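Local coordinates for protein glycosaminoglycan xylosylkinase (PDB 5XOM) that probably phosphorylates xylose in the glycosaminoglycan linkage region of proteoglycans, as a kinase of the Fam20 family, at residues A[271-276]-A[298-303]; A[113-118]-A[129-134]; A[338-343]-A[360-365]. One frame throughout, in Å; residues are numbered along the deposited sequence.

Overall arrangement
The three contacts come along the chain in the order 2, 1, 3. Helix 132-144 connects them. Contact 2 holds its first turn, contact 1 packs Ile-273 and Phe-301 on it, and contact 3 packs Leu-339 and Leu-343 near its end. The centres of contacts 1 and 2 lie about 11 Å apart, those of contacts 1 and 3 about 14 Å, and those of contacts 2 and 3 about 18 Å. Arg-131 links contact 2 to the 298-303 loop, and Leu-364 of contact 3 touches Leu-272 of contact 1. The contacts thus run from the five-stranded sheet side of the kinase-like fold, through what is probably its catalytic centre, into its helical part.

Contact 1 of 3, residues A[271-276]-A[298-303]; sequences FLIGNA and AKSFGN
Ile-273 meets Ser-300 and Phe-301 where helix 259-273 ends in a Schellman motif. By sequence, 271-276 probably leads into the catalytic loop of this kinase-like fold, and 298-303 probably begins at the last residue of the counterpart of the DFG motif. Gly-274 is the C-prime residue, with a phi of 80°. A CB here would be jammed against the carbonyl oxygen of Ile-273.

One direct hydrogen bond joins the backbones. Phe-301 N donates to Ile-273 O at 2.8 Å, nearly along the C=O axis (C=O...N angle 178°). The same oxygen lies over the centre of one face of the Phe-301 ring. Asn-275 CA makes a CA-H...O contact with Lys-299 O at 3.4 Å.

Apolar contacts use both branches of Ile-273. CG2 touches Phe-301 CZ at 3.7 Å, and the two side chains cross at about a right angle. CG1 stands between the backbone N and the carbonyl carbon (chi1 67°) and meets Ser-300 CB at 3.7 Å. CD1 covers the same serine. Helix 132-144 backs this cluster through Leu-141 and Ala-137.

The polar ends turn to other partners. Ser-300 OG bonds Asn-297 O. Lys-299 NZ bonds Tyr-126 O and forms a salt bridge with Asp-277.

Two waters bridge the backbones. One donates to Gly-274 O at 2.8 Å and accepts from Gly-302 N. The other accepts from Ala-276 N at 3.0 Å and donates to Lys-299 O at 2.7 Å.

Contact 2 of 3, residues A[113-118]-A[129-134]; sequences KRYSRN and YDRHNA
Arg-114 lays its guanidinium flat on the ring of Tyr-129, a cation-pi stack with the planes 17° apart. Its CZ is 3.8 Å from the ring centroid, and NH2 sits over the ring centre. Bends at chi2 and chi3 carry CD and NE round to this position. Tyr-129 OH bonds Glu-197.

Tyr-115 crosses Tyr-129 at about a right angle. The two ring planes are nearly parallel but slid apart, and they barely overlap. Tyr-115 OH accepts a hydrogen bond from Tyr-129 N at 2.9 Å, with a nearly straight N-H (165°). Tyr-115 CE2 touches Arg-131 CD at 3.6 Å. Arg-131 NH1 donates a bent hydrogen bond to Tyr-129 O at 2.7 Å. A phenylalanine in place of Tyr-115 would probably leave Tyr-129 N without this acceptor and remove the OH contact with Tyr-129 CD2.

Lys-113 and His-132 lie side by side. Lys-113 CB stands over one face of the imidazole, 3.7 Å from its centroid, a CH-pi contact. A water joins the loop backbone to the ring: it accepts from Arg-114 N at 2.8 Å and hydrogen-bonds His-132 ND1. At the ring edge, Arg-117 NH1 is 3.4 Å from His-132 CE1. Glu-207 of strand 205-212 accepts a hydrogen bond from His-132 NE2 and forms a salt bridge with Arg-117 NH2, while Arg-117 NE bonds Pro-354 O.

Arg-131 is the N-cap residue of helix 132-144. The loop after strand 106-112 thus folds back on the start of this helix, which probably corresponds to the beta3-to-alphaC connection of the protein kinase N-lobe.

Contact 3 of 3, residues A[338-343]-A[360-365]; sequences SLSVLL and HLLALD
Ser-340 reaches across to Leu-361 and Asp-365. Its CB comes first, 3.0 Å from Leu-361 O and 3.8 Å from Leu-361 CB. OG stands between the backbone N and the carbonyl carbon (chi1 74°) and donates to Asp-365 OD1 at 2.6 Å. It meets that oxygen on the syn side, 26° out of the carboxylate plane. The backbone N of Ser-340 gives a second bond, to the syn lone pair of Asp-365 OD2 at 2.8 Å.

These residues join helix 339-347 to helix 358-382 in the helical part of the kinase-like fold. The local axes pass 8.5 Å apart, with their directions at 133°. Ser-338 is the N-cap residue of the first helix. Its OG donates to Asp-365 OD1 at 3.0 Å, from the face opposite to Ser-340 OG. Three bonds therefore grip the Asp-365 carboxylate beside the N-terminus of helix 339-347, a setting likely to favour its negative charge.

Deeper in, Leu-343 crosses Leu-364 at about a right angle. Leu-343 CD2 and Leu-364 CD1 are tightly packed, at 3.4 Å. Leu-343 CD2 also touches Leu-361 CD2, at 4.2 Å. Leu-144 of helix 132-144 packs against both Leu-339 and Leu-343.

Contact 1 of 3, residues A[271-276]-A[298-303]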
loop_
_atom_site.group_PDB
_atom_site.type_symbol
_atom_site.label_atom_id
_atom_site.label_comp_id
_atom_site.label_asym_id
_atom_site.label_seq_id
_atom_site.Cartn_x
_atom_site.Cartn_y
_atom_site.Cartn_z
ATOM N N PHE A 271 -27.562 -6.363 -0.976
ATOM C CA PHE A 271 -28.242 -7.649 -1.087
ATOM C C PHE A 271 -27.449 -8.754 -0.403
ATOM O O PHE A 271 -28.037 -9.623 0.254
ATOM C CB PHE A 271 -28.495 -7.991 -2.552
ATOM C CG PHE A 271 -28.974 -9.403 -2.771
ATOM C CD1 PHE A 271 -30.243 -9.800 -2.378
ATOM C CD2 PHE A 271 -28.131 -10.344 -3.330
ATOM C CE1 PHE A 271 -30.671 -11.118 -2.580
ATOM C CE2 PHE A 271 -28.552 -11.654 -3.523
ATOM C CZ PHE A 271 -29.814 -12.040 -3.151
ATOM N N LEU A 272 -26.116 -8.753 -0.547
ATOM C CA LEU A 272 -25.319 -9.804 0.087
ATOM C C LEU A 272 -25.386 -9.729 1.607
ATOM O O LEU A 272 -25.402 -10.765 2.279
ATOM C CB LEU A 272 -23.861 -9.752 -0.374
ATOM C CG LEU A 272 -23.610 -9.848 -1.875
ATOM C CD1 LEU A 272 -22.244 -9.255 -2.215
ATOM C CD2 LEU A 272 -23.750 -11.303 -2.335
ATOM N N ILE A 273 -25.408 -8.518 2.175
ATOM C CA ILE A 273 -25.432 -8.393 3.630
ATOM C C ILE A 273 -26.846 -8.340 4.194
ATOM O O ILE A 273 -27.011 -8.406 5.423
ATOM C CB ILE A 273 -24.623 -7.164 4.098
ATOM C CG1 ILE A 273 -25.286 -5.857 3.654
ATOM C CG2 ILE A 273 -23.183 -7.260 3.587
ATOM C CD1 ILE A 273 -24.547 -4.610 4.132
ATOM N N GLY A 274 -27.866 -8.258 3.345
ATOM C CA GLY A 274 -29.236 -8.216 3.820
ATOM C C GLY A 274 -29.688 -6.856 4.310
ATOM O O GLY A 274 -30.565 -6.782 5.174
ATOM N N ASN A 275 -29.114 -5.774 3.776
ATOM C CA ASN A 275 -29.474 -4.412 4.163
ATOM C C ASN A 275 -30.581 -3.927 3.237
ATOM O O ASN A 275 -30.328 -3.518 2.100
ATOM C CB ASN A 275 -28.258 -3.489 4.102
ATOM C CG ASN A 275 -28.616 -2.024 4.354
ATOM O OD1 ASN A 275 -27.930 -1.113 3.888
ATOM N ND2 ASN A 275 -29.670 -1.792 5.114
ATOM N N ALA A 276 -31.818 -3.954 3.731
ATOM C CA ALA A 276 -32.970 -3.489 2.979
ATOM C C ALA A 276 -33.370 -2.072 3.354
ATOM O O ALA A 276 -34.486 -1.653 3.043
ATOM C CB ALA A 276 -34.148 -4.436 3.180
ATOM N N ALA A 298 -25.335 -1.056 9.209
ATOM C CA ALA A 298 -25.575 -1.870 10.397
ATOM C C ALA A 298 -26.914 -2.594 10.396
ATOM O O ALA A 298 -27.091 -3.529 11.189
ATOM C CB ALA A 298 -25.491 -1.012 11.658
ATOM N N LYS A 299 -27.855 -2.216 9.536
ATOM C CA LYS A 299 -29.142 -2.907 9.525
ATOM C C LYS A 299 -29.081 -4.054 8.522
ATOM O O LYS A 299 -29.797 -4.129 7.524
ATOM C CB LYS A 299 -30.275 -1.937 9.218
ATOM C CG LYS A 299 -31.616 -2.436 9.739
ATOM C CD LYS A 299 -31.905 -1.917 11.139
ATOM C CE LYS A 299 -32.242 -0.446 11.104
ATOM N NZ LYS A 299 -33.486 -0.239 10.315
ATOM N N SER A 300 -28.199 -4.988 8.852
ATOM C CA SER A 300 -27.894 -6.105 7.980
ATOM C C SER A 300 -27.576 -7.307 8.856
ATOM O O SER A 300 -27.512 -7.207 10.089
ATOM C CB SER A 300 -26.753 -5.738 7.016
ATOM O OG SER A 300 -25.595 -5.338 7.722
ATOM N N PHE A 301 -27.390 -8.455 8.203
ATOM C CA PHE A 301 -27.164 -9.730 8.891
ATOM C C PHE A 301 -28.172 -9.929 10.025
ATOM O O PHE A 301 -27.819 -10.306 11.146
ATOM C CB PHE A 301 -25.722 -9.837 9.395
ATOM C CG PHE A 301 -24.692 -9.817 8.284
ATOM C CD1 PHE A 301 -24.486 -10.941 7.488
ATOM C CD2 PHE A 301 -23.924 -8.685 8.047
ATOM C CE1 PHE A 301 -23.540 -10.928 6.464
ATOM C CE2 PHE A 301 -22.973 -8.662 7.025
ATOM C CZ PHE A 301 -22.785 -9.786 6.229
ATOM N N GLY A 302 -29.443 -9.667 9.725
ATOM C CA GLY A 302 -30.516 -9.898 10.671
ATOM C C GLY A 302 -31.115 -11.288 10.561
ATOM O O GLY A 302 -31.586 -11.828 11.563
ATOM N N ASN A 303 -31.084 -11.896 9.364
ATOM C CA ASN A 303 -31.656 -13.229 9.191
ATOM C C ASN A 303 -30.865 -13.983 8.128
ATOM O O ASN A 303 -30.892 -13.623 6.948
ATOM C CB ASN A 303 -33.144 -13.170 8.826
ATOM C CG ASN A 303 -33.778 -14.561 8.664
ATOM O OD1 ASN A 303 -33.102 -15.578 8.456
ATOM N ND2 ASN A 303 -35.082 -14.614 8.883
HETATM O O HOH W 1 -30.741 -7.772 7.769
HETATM O O HOH W 2 -32.348 -3.989 6.642
#

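Contact 2 of 3, residues A[113-118]-A[129-134]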
loop_
_atom_site.group_PDB
_atom_site.type_symbol
_atom_site.label_atom_id
_atom_site.label_comp_id
_atom_site.label_asym_id
_atom_site.label_seq_id
_atom_site.Cartn_x
_atom_site.Cartn_y
_atom_site.Cartn_z
ATOM N N LYS A 113 -23.371 -3.283 21.017
ATOM C CA LYS A 113 -24.058 -4.557 20.840
ATOM C C LYS A 113 -25.489 -4.492 21.362
ATOM O O LYS A 113 -25.744 -3.980 22.459
ATOM C CB LYS A 113 -23.278 -5.654 21.561
ATOM C CG LYS A 113 -23.995 -6.982 21.646
ATOM C CD LYS A 113 -23.197 -7.979 22.467
ATOM C CE LYS A 113 -24.118 -9.006 23.094
ATOM N NZ LYS A 113 -23.955 -10.358 22.539
ATOM N N ARG A 114 -26.430 -5.016 20.566
ATOM C CA ARG A 114 -27.841 -5.045 20.934
ATOM C C ARG A 114 -28.465 -6.430 20.866
ATOM O O ARG A 114 -29.573 -6.610 21.377
ATOM C CB ARG A 114 -28.653 -4.105 20.029
ATOM C CG ARG A 114 -28.030 -2.737 19.850
ATOM C CD ARG A 114 -28.052 -1.945 21.130
ATOM N NE ARG A 114 -29.352 -2.022 21.778
ATOM C CZ ARG A 114 -30.306 -1.108 21.631
ATOM N NH1 ARG A 114 -30.107 -0.054 20.853
ATOM N NH2 ARG A 114 -31.461 -1.246 22.254
ATOM N N TYR A 115 -27.810 -7.400 20.233
ATOM C CA TYR A 115 -28.366 -8.728 20.027
ATOM C C TYR A 115 -27.271 -9.761 20.227
ATOM O O TYR A 115 -26.078 -9.456 20.125
ATOM C CB TYR A 115 -28.931 -8.919 18.611
ATOM C CG TYR A 115 -30.078 -8.026 18.194
ATOM C CD1 TYR A 115 -31.351 -8.194 18.723
ATOM C CD2 TYR A 115 -29.890 -7.031 17.254
ATOM C CE1 TYR A 115 -32.402 -7.387 18.323
ATOM C CE2 TYR A 115 -30.932 -6.219 16.851
ATOM C CZ TYR A 115 -32.185 -6.400 17.389
ATOM O OH TYR A 115 -33.225 -5.590 16.989
ATOM N N SER A 116 -27.691 -10.997 20.484
ATOM C CA SER A 116 -26.778 -12.122 20.374
ATOM C C SER A 116 -26.384 -12.342 18.914
ATOM O O SER A 116 -27.100 -11.947 17.983
ATOM C CB SER A 116 -27.420 -13.401 20.908
ATOM O OG SER A 116 -27.848 -13.236 22.242
ATOM N N ARG A 117 -25.257 -13.038 18.719
ATOM C CA ARG A 117 -24.799 -13.320 17.360
ATOM C C ARG A 117 -25.783 -14.181 16.596
ATOM O O ARG A 117 -25.873 -14.074 15.369
ATOM C CB ARG A 117 -23.457 -14.047 17.377
ATOM C CG ARG A 117 -22.308 -13.194 17.845
ATOM C CD ARG A 117 -21.880 -12.157 16.777
ATOM N NE ARG A 117 -20.565 -11.653 17.117
ATOM C CZ ARG A 117 -20.369 -10.716 18.028
ATOM N NH1 ARG A 117 -21.386 -10.147 18.664
ATOM N NH2 ARG A 117 -19.133 -10.324 18.304
ATOM N N ASN A 118 -26.544 -15.020 17.291
ATOM C CA ASN A 118 -27.434 -15.953 16.621
ATOM C C ASN A 118 -28.888 -15.499 16.620
ATOM O O ASN A 118 -29.771 -16.297 16.295
ATOM C CB ASN A 118 -27.301 -17.342 17.241
ATOM C CG ASN A 118 -27.742 -17.378 18.682
ATOM O OD1 ASN A 118 -27.907 -16.340 19.321
ATOM N ND2 ASN A 118 -27.948 -18.577 19.202
ATOM N N TYR A 129 -32.812 -3.052 15.740
ATOM C CA TYR A 129 -31.714 -2.144 16.034
ATOM C C TYR A 129 -30.554 -2.365 15.076
ATOM O O TYR A 129 -30.422 -3.419 14.449
ATOM C CB TYR A 129 -31.182 -2.351 17.451
ATOM C CG TYR A 129 -32.239 -2.372 18.526
ATOM C CD1 TYR A 129 -33.163 -1.356 18.634
ATOM C CD2 TYR A 129 -32.315 -3.413 19.423
ATOM C CE1 TYR A 129 -34.127 -1.375 19.616
ATOM C CE2 TYR A 129 -33.284 -3.438 20.404
ATOM C CZ TYR A 129 -34.186 -2.417 20.496
ATOM O OH TYR A 129 -35.152 -2.435 21.475
ATOM N N ASP A 130 -29.688 -1.355 14.996
ATOM C CA ASP A 130 -28.404 -1.516 14.322
ATOM C C ASP A 130 -27.612 -2.658 14.957
ATOM O O ASP A 130 -27.508 -2.741 16.184
ATOM C CB ASP A 130 -27.609 -0.212 14.440
ATOM C CG ASP A 130 -27.994 0.811 13.391
ATOM O OD1 ASP A 130 -28.997 0.577 12.690
ATOM O OD2 ASP A 130 -27.329 1.871 13.305
ATOM N N ARG A 131 -27.049 -3.532 14.117
ATOM C CA ARG A 131 -26.173 -4.615 14.576
ATOM C C ARG A 131 -24.722 -4.159 14.470
ATOM O O ARG A 131 -24.220 -3.903 13.368
ATOM C CB ARG A 131 -26.367 -5.901 13.772
ATOM C CG ARG A 131 -27.552 -6.766 14.205
ATOM C CD ARG A 131 -28.879 -6.119 13.882
ATOM N NE ARG A 131 -29.216 -6.328 12.489
ATOM C CZ ARG A 131 -30.317 -5.879 11.915
ATOM N NH1 ARG A 131 -31.231 -5.191 12.595
ATOM N NH2 ARG A 131 -30.526 -6.121 10.628
ATOM N N HIS A 132 -24.047 -4.075 15.614
ATOM C CA HIS A 132 -22.661 -3.622 15.634
ATOM C C HIS A 132 -21.758 -4.557 14.839
ATOM O O HIS A 132 -20.824 -4.108 14.170
ATOM C CB HIS A 132 -22.170 -3.514 17.074
ATOM C CG HIS A 132 -21.883 -4.840 17.706
ATOM N ND1 HIS A 132 -22.843 -5.821 17.847
ATOM C CD2 HIS A 132 -20.738 -5.362 18.210
ATOM C CE1 HIS A 132 -22.309 -6.881 18.427
ATOM N NE2 HIS A 132 -21.032 -6.629 18.659
ATOM N N ASN A 133 -21.996 -5.866 14.931
ATOM C CA ASN A 133 -21.139 -6.815 14.235
ATOM C C ASN A 133 -21.359 -6.763 12.737
ATOM O O ASN A 133 -20.462 -7.139 11.976
ATOM C CB ASN A 133 -21.376 -8.239 14.754
ATOM C CG ASN A 133 -22.790 -8.728 14.482
ATOM O OD1 ASN A 133 -23.767 -8.026 14.759
ATOM N ND2 ASN A 133 -22.905 -9.931 13.916
ATOM N N ALA A 134 -22.529 -6.288 12.304
ATOM C CA ALA A 134 -22.789 -6.133 10.879
ATOM C C ALA A 134 -21.917 -5.041 10.274
ATOM O O ALA A 134 -21.456 -5.177 9.134
ATOM C CB ALA A 134 -24.269 -5.829 10.644
HETATM O O HOH W 3 -25.751 -6.161 18.056
#

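Contact 3 of 3, residues A[338-343]-A[360-365]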
loop_
_atom_site.group_PDB
_atom_site.type_symbol
_atom_site.label_atom_id
_atom_site.label_comp_id
_atom_site.label_asym_id
_atom_site.label_seq_id
_atom_site.Cartn_x
_atom_site.Cartn_y
_atom_site.Cartn_z
ATOM N N SER A 338 -14.438 -20.024 -1.095
ATOM C CA SER A 338 -15.665 -19.264 -1.260
ATOM C C SER A 338 -15.519 -17.867 -0.661
ATOM O O SER A 338 -14.587 -17.569 0.094
ATOM C CB SER A 338 -16.841 -19.991 -0.613
ATOM O OG SER A 338 -16.790 -19.860 0.798
ATOM N N LEU A 339 -16.458 -17.000 -1.036
ATOM C CA LEU A 339 -16.471 -15.637 -0.520
ATOM C C LEU A 339 -16.496 -15.620 1.004
ATOM O O LEU A 339 -15.827 -14.796 1.639
ATOM C CB LEU A 339 -17.682 -14.897 -1.087
ATOM C CG LEU A 339 -17.789 -13.402 -0.813
ATOM C CD1 LEU A 339 -16.637 -12.683 -1.483
ATOM C CD2 LEU A 339 -19.120 -12.892 -1.329
ATOM N N SER A 340 -17.263 -16.525 1.613
ATOM C CA SER A 340 -17.385 -16.509 3.065
ATOM C C SER A 340 -16.131 -17.035 3.743
ATOM O O SER A 340 -15.781 -16.574 4.836
ATOM C CB SER A 340 -18.606 -17.322 3.497
ATOM O OG SER A 340 -18.383 -18.715 3.376
ATOM N N VAL A 341 -15.440 -17.993 3.124
ATOM C CA VAL A 341 -14.181 -18.459 3.694
ATOM C C VAL A 341 -13.150 -17.338 3.688
ATOM O O VAL A 341 -12.472 -17.093 4.693
ATOM C CB VAL A 341 -13.682 -19.701 2.939
ATOM C CG1 VAL A 341 -12.213 -19.960 3.252
ATOM C CG2 VAL A 341 -14.539 -20.909 3.295
ATOM N N LEU A 342 -13.041 -16.611 2.571
ATOM C CA LEU A 342 -12.099 -15.494 2.510
ATOM C C LEU A 342 -12.517 -14.366 3.447
ATOM O O LEU A 342 -11.664 -13.711 4.056
ATOM C CB LEU A 342 -11.982 -14.981 1.075
ATOM C CG LEU A 342 -11.395 -15.959 0.055
ATOM C CD1 LEU A 342 -11.292 -15.308 -1.316
ATOM C CD2 LEU A 342 -10.025 -16.433 0.519
ATOM N N LEU A 343 -13.825 -14.111 3.570
ATOM C CA LEU A 343 -14.256 -13.027 4.445
ATOM C C LEU A 343 -13.963 -13.348 5.903
ATOM O O LEU A 343 -13.506 -12.481 6.655
ATOM C CB LEU A 343 -15.746 -12.720 4.256
ATOM C CG LEU A 343 -16.248 -11.693 5.277
ATOM C CD1 LEU A 343 -15.752 -10.304 4.913
ATOM C CD2 LEU A 343 -17.760 -11.695 5.345
ATOM N N HIS A 360 -24.730 -16.983 8.671
ATOM C CA HIS A 360 -24.622 -15.754 7.882
ATOM C C HIS A 360 -23.484 -15.820 6.876
ATOM O O HIS A 360 -23.594 -15.258 5.777
ATOM C CB HIS A 360 -24.418 -14.518 8.769
ATOM C CG HIS A 360 -25.656 -14.092 9.517
ATOM N ND1 HIS A 360 -26.758 -13.556 8.867
ATOM C CD2 HIS A 360 -25.941 -14.066 10.842
ATOM C CE1 HIS A 360 -27.672 -13.247 9.763
ATOM N NE2 HIS A 360 -27.201 -13.546 10.962
ATOM N N LEU A 361 -22.380 -16.493 7.224
ATOM C CA LEU A 361 -21.294 -16.671 6.262
ATOM C C LEU A 361 -21.780 -17.444 5.044
ATOM O O LEU A 361 -21.531 -17.043 3.903
ATOM C CB LEU A 361 -20.114 -17.379 6.936
ATOM C CG LEU A 361 -19.385 -16.477 7.932
ATOM C CD1 LEU A 361 -18.447 -17.251 8.846
ATOM C CD2 LEU A 361 -18.616 -15.397 7.162
ATOM N N LEU A 362 -22.529 -18.529 5.270
ATOM C CA LEU A 362 -23.045 -19.299 4.152
ATOM C C LEU A 362 -24.165 -18.573 3.417
ATOM O O LEU A 362 -24.380 -18.826 2.231
ATOM C CB LEU A 362 -23.507 -20.680 4.636
ATOM C CG LEU A 362 -22.304 -21.452 5.186
ATOM C CD1 LEU A 362 -22.742 -22.712 5.920
ATOM C CD2 LEU A 362 -21.301 -21.763 4.059
ATOM N N ALA A 363 -24.878 -17.668 4.084
ATOM C CA ALA A 363 -25.859 -16.859 3.365
ATOM C C ALA A 363 -25.185 -15.983 2.315
ATOM O O ALA A 363 -25.742 -15.749 1.235
ATOM C CB ALA A 363 -26.658 -16.009 4.358
ATOM N N LEU A 364 -23.983 -15.485 2.626
ATOM C CA LEU A 364 -23.186 -14.721 1.662
ATOM C C LEU A 364 -22.937 -15.517 0.386
ATOM O O LEU A 364 -23.154 -15.018 -0.724
ATOM C CB LEU A 364 -21.853 -14.342 2.300
ATOM C CG LEU A 364 -21.898 -13.172 3.264
ATOM C CD1 LEU A 364 -20.535 -12.999 3.882
ATOM C CD2 LEU A 364 -22.361 -11.901 2.553
ATOM N N ASP A 365 -22.453 -16.754 0.527
ATOM C CA ASP A 365 -22.158 -17.570 -0.645
ATOM C C ASP A 365 -23.425 -17.890 -1.417
ATOM O O ASP A 365 -23.420 -17.895 -2.656
ATOM C CB ASP A 365 -21.448 -18.857 -0.228
ATOM C CG ASP A 365 -20.143 -18.590 0.484
ATOM O OD1 ASP A 365 -19.755 -19.413 1.341
ATOM O OD2 ASP A 365 -19.498 -17.563 0.195
#